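PDB 3ZOU: farnesyl pyrophosphate synthase from Pseudomonas aeruginosa, which catalyses the condensation of isopentenyl diphosphate with geranyl diphosphate to give farnesyl diphosphate, probably with magnesium ions assisting diphosphate departure. Local coordinates for residues A55-A66 with V190-A200. Numbering follows the deposited sequence. Where two conformers were deposited one is given.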
# COMPACT_ATOMS: atom_id res chain seq x y z
N ALA A 55 22.91 0.87 -6.48
CA ALA A 55 22.63 0.00 -7.59
C ALA A 55 22.48 0.81 -8.91
O ALA A 55 22.89 0.31 -9.98
CB ALA A 55 21.36 -0.83 -7.30
N CYS A 56 21.83 1.94 -8.84
CA CYS A 56 21.64 2.79 -9.98
C CYS A 56 23.06 3.19 -10.49
O CYS A 56 23.33 2.99 -11.70
CB CYS A 56 20.85 3.99 -9.59
SG CYS A 56 20.52 5.15 -10.93
N GLU A 57 23.94 3.63 -9.61
CA GLU A 57 25.35 4.01 -10.00
C GLU A 57 26.14 2.83 -10.52
O GLU A 57 26.96 2.97 -11.47
CB GLU A 57 26.09 4.70 -8.88
CG GLU A 57 25.51 6.00 -8.43
CD GLU A 57 26.39 6.60 -7.28
OE1 GLU A 57 27.62 6.48 -7.30
OE2 GLU A 57 25.86 7.14 -6.31
N ALA A 58 25.92 1.66 -9.96
CA ALA A 58 26.62 0.45 -10.35
C ALA A 58 26.42 0.17 -11.81
O ALA A 58 27.30 -0.43 -12.47
CB ALA A 58 26.17 -0.76 -9.52
N LEU A 59 25.25 0.55 -12.35
CA LEU A 59 24.91 0.30 -13.77
C LEU A 59 25.13 1.53 -14.60
O LEU A 59 24.65 1.57 -15.73
CB LEU A 59 23.45 -0.18 -13.94
CG LEU A 59 23.16 -1.53 -13.26
CD1 LEU A 59 21.75 -1.97 -13.58
CD2 LEU A 59 24.11 -2.67 -13.56
N GLY A 60 25.81 2.52 -14.02
CA GLY A 60 26.15 3.80 -14.72
C GLY A 60 25.09 4.88 -14.75
O GLY A 60 25.24 5.86 -15.50
N GLY A 61 24.01 4.75 -13.97
CA GLY A 61 23.00 5.80 -13.91
C GLY A 61 23.35 6.91 -12.98
O GLY A 61 23.96 6.70 -11.96
N ALA A 62 22.99 8.15 -13.33
CA ALA A 62 23.17 9.25 -12.40
C ALA A 62 22.24 8.97 -11.19
O ALA A 62 21.09 8.63 -11.40
CB ALA A 62 22.79 10.56 -13.07
N PRO A 63 22.74 9.13 -9.95
CA PRO A 63 21.93 8.76 -8.75
C PRO A 63 20.60 9.45 -8.60
O PRO A 63 19.66 8.84 -8.10
CB PRO A 63 22.85 9.11 -7.58
CG PRO A 63 23.89 10.07 -8.14
CD PRO A 63 24.06 9.68 -9.57
N GLN A 64 20.47 10.69 -9.04
CA GLN A 64 19.20 11.37 -8.98
C GLN A 64 18.04 10.61 -9.69
O GLN A 64 16.91 10.78 -9.30
CB GLN A 64 19.31 12.83 -9.43
CG GLN A 64 19.81 13.05 -10.84
CD GLN A 64 21.34 13.25 -10.91
OE1 GLN A 64 22.13 12.76 -10.08
NE2 GLN A 64 21.77 14.01 -11.92
N ARG A 65 18.33 9.76 -10.68
CA ARG A 65 17.36 8.98 -11.36
C ARG A 65 16.64 8.07 -10.35
O ARG A 65 15.49 7.67 -10.60
CB ARG A 65 17.94 8.09 -12.44
CG ARG A 65 18.62 8.93 -13.56
CD ARG A 65 19.35 8.05 -14.54
NE ARG A 65 18.45 7.14 -15.21
CZ ARG A 65 17.75 7.37 -16.34
NH1 ARG A 65 17.94 8.52 -17.02
NH2 ARG A 65 16.97 6.44 -16.85
N ALA A 66 17.35 7.71 -9.30
CA ALA A 66 16.78 6.74 -8.30
C ALA A 66 16.10 7.43 -7.13
O ALA A 66 15.78 6.80 -6.13
CB ALA A 66 17.90 5.82 -7.80
N VAL A 190 17.69 -2.67 -4.25
CA VAL A 190 18.69 -2.87 -5.32
C VAL A 190 18.04 -2.95 -6.74
O VAL A 190 18.49 -2.32 -7.70
CB VAL A 190 19.56 -4.10 -5.01
CG1 VAL A 190 20.37 -4.54 -6.22
CG2 VAL A 190 20.41 -3.82 -3.79
N ARG A 191 16.97 -3.72 -6.88
CA ARG A 191 16.32 -3.91 -8.15
C ARG A 191 15.76 -2.56 -8.65
O ARG A 191 15.92 -2.23 -9.83
CB ARG A 191 15.15 -4.97 -8.04
CG ARG A 191 14.30 -5.09 -9.29
CD ARG A 191 15.06 -5.47 -10.53
NE ARG A 191 15.78 -6.70 -10.35
CZ ARG A 191 15.40 -7.92 -10.78
NH1 ARG A 191 14.34 -8.07 -11.55
NH2 ARG A 191 16.15 -8.98 -10.50
N LEU A 192 15.12 -1.78 -7.78
CA LEU A 192 14.52 -0.53 -8.20
C LEU A 192 15.60 0.48 -8.61
O LEU A 192 15.39 1.20 -9.58
CB LEU A 192 13.64 0.03 -7.09
CG LEU A 192 12.17 -0.31 -7.24
CD1 LEU A 192 11.88 -1.79 -7.29
CD2 LEU A 192 11.38 0.35 -6.11
N GLY A 193 16.68 0.53 -7.85
CA GLY A 193 17.79 1.44 -8.25
C GLY A 193 18.35 1.01 -9.58
O GLY A 193 18.62 1.86 -10.44
N ALA A 194 18.48 -0.29 -9.80
CA ALA A 194 19.01 -0.82 -11.06
C ALA A 194 18.07 -0.45 -12.19
O ALA A 194 18.46 -0.04 -13.27
CB ALA A 194 19.21 -2.32 -10.97
N LEU A 195 16.75 -0.56 -11.97
CA LEU A 195 15.82 -0.20 -13.00
C LEU A 195 15.89 1.29 -13.34
O LEU A 195 15.72 1.65 -14.49
CB LEU A 195 14.38 -0.63 -12.54
CG LEU A 195 14.08 -2.13 -12.58
CD1 LEU A 195 12.85 -2.43 -11.77
CD2 LEU A 195 13.95 -2.66 -14.01
N ALA A 196 16.08 2.12 -12.33
CA ALA A 196 16.15 3.54 -12.44
C ALA A 196 17.39 3.95 -13.25
O ALA A 196 17.38 5.07 -13.75
CB ALA A 196 16.23 4.23 -11.08
N SER A 197 18.38 3.09 -13.33
CA SER A 197 19.60 3.44 -14.15
C SER A 197 19.26 3.64 -15.64
O SER A 197 20.00 4.36 -16.33
CB SER A 197 20.65 2.37 -14.07
OG SER A 197 20.33 1.18 -14.77
N GLY A 198 18.24 2.95 -16.15
CA GLY A 198 17.93 2.93 -17.58
C GLY A 198 18.80 1.95 -18.35
O GLY A 198 18.64 1.84 -19.56
N ARG A 199 19.67 1.21 -17.64
CA ARG A 199 20.66 0.31 -18.24
C ARG A 199 20.59 -1.07 -17.64
O ARG A 199 21.55 -1.85 -17.69
CB ARG A 199 22.07 0.90 -18.10
CG ARG A 199 22.16 2.34 -18.59
CD ARG A 199 23.42 3.16 -18.25
NE ARG A 199 23.20 4.58 -18.57
CZ ARG A 199 24.13 5.54 -18.52
NH1 ARG A 199 25.39 5.25 -18.20
NH2 ARG A 199 23.80 6.80 -18.82
N ALA A 200 19.43 -1.42 -17.08
CA ALA A 200 19.28 -2.71 -16.51
C ALA A 200 19.29 -3.70 -17.66
O ALA A 200 18.88 -3.38 -18.76
CB ALA A 200 18.03 -2.78 -15.70
O HOH W 1 15.07 4.16 -15.82
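R65 reaches across to 190-200 with a hydrogen bond: its NE donates to the carbonyl O of A196 at 2.7 Å, with an N-H...O angle of 151°. The donor lies in the carbonyl plane, while the oxygen is tilted 16° out of the guanidinium plane. A bend at chi3 brings the edge of the guanidinium to the last turn of helix 171-196, where a water accepts weakly from NH2 and lies within hydrogen-bonding distance of L195 O.

Deeper in, the helices meet almost backbone to backbone. C56 and G193 bring their CA atoms to 4.4 Å, and the CB of A55 packs 3.3 Å from V190 O. With SG anti to the backbone N (chi1 -180°), C56 lays its sulfur against the backbone of S197. L59 extends CD1 to the CB of A194 at 3.7 Å and sets its CB beside S197 OG. The R199 side chain passes L59 O, 3.2 Å from its CD, and G60 O sits over one face of its guanidinium, at an angle too poor for a hydrogen bond to NH1.

The S197 hydroxyl is held by two bonds within its own segment: it donates to A194 O (2.7 Å) and accepts from R199 N (2.9 Å), the latter closing an ST turn. On the facing segment a Schellman motif ends helix 47-58, with G61 N bonded to C56 O, G60 N to E57 O, and G60 at positive phi. Further out, L205 of helix 202-227 packs on A194.

The contact thus joins two helix ends of the all-helical prenyl synthase fold through small residues in the middle, flanked by L59, R65 and R199. R65, bound to a carbonyl at the C-terminal end of helix 171-196, probably offsets part of the negative end of that helix dipole.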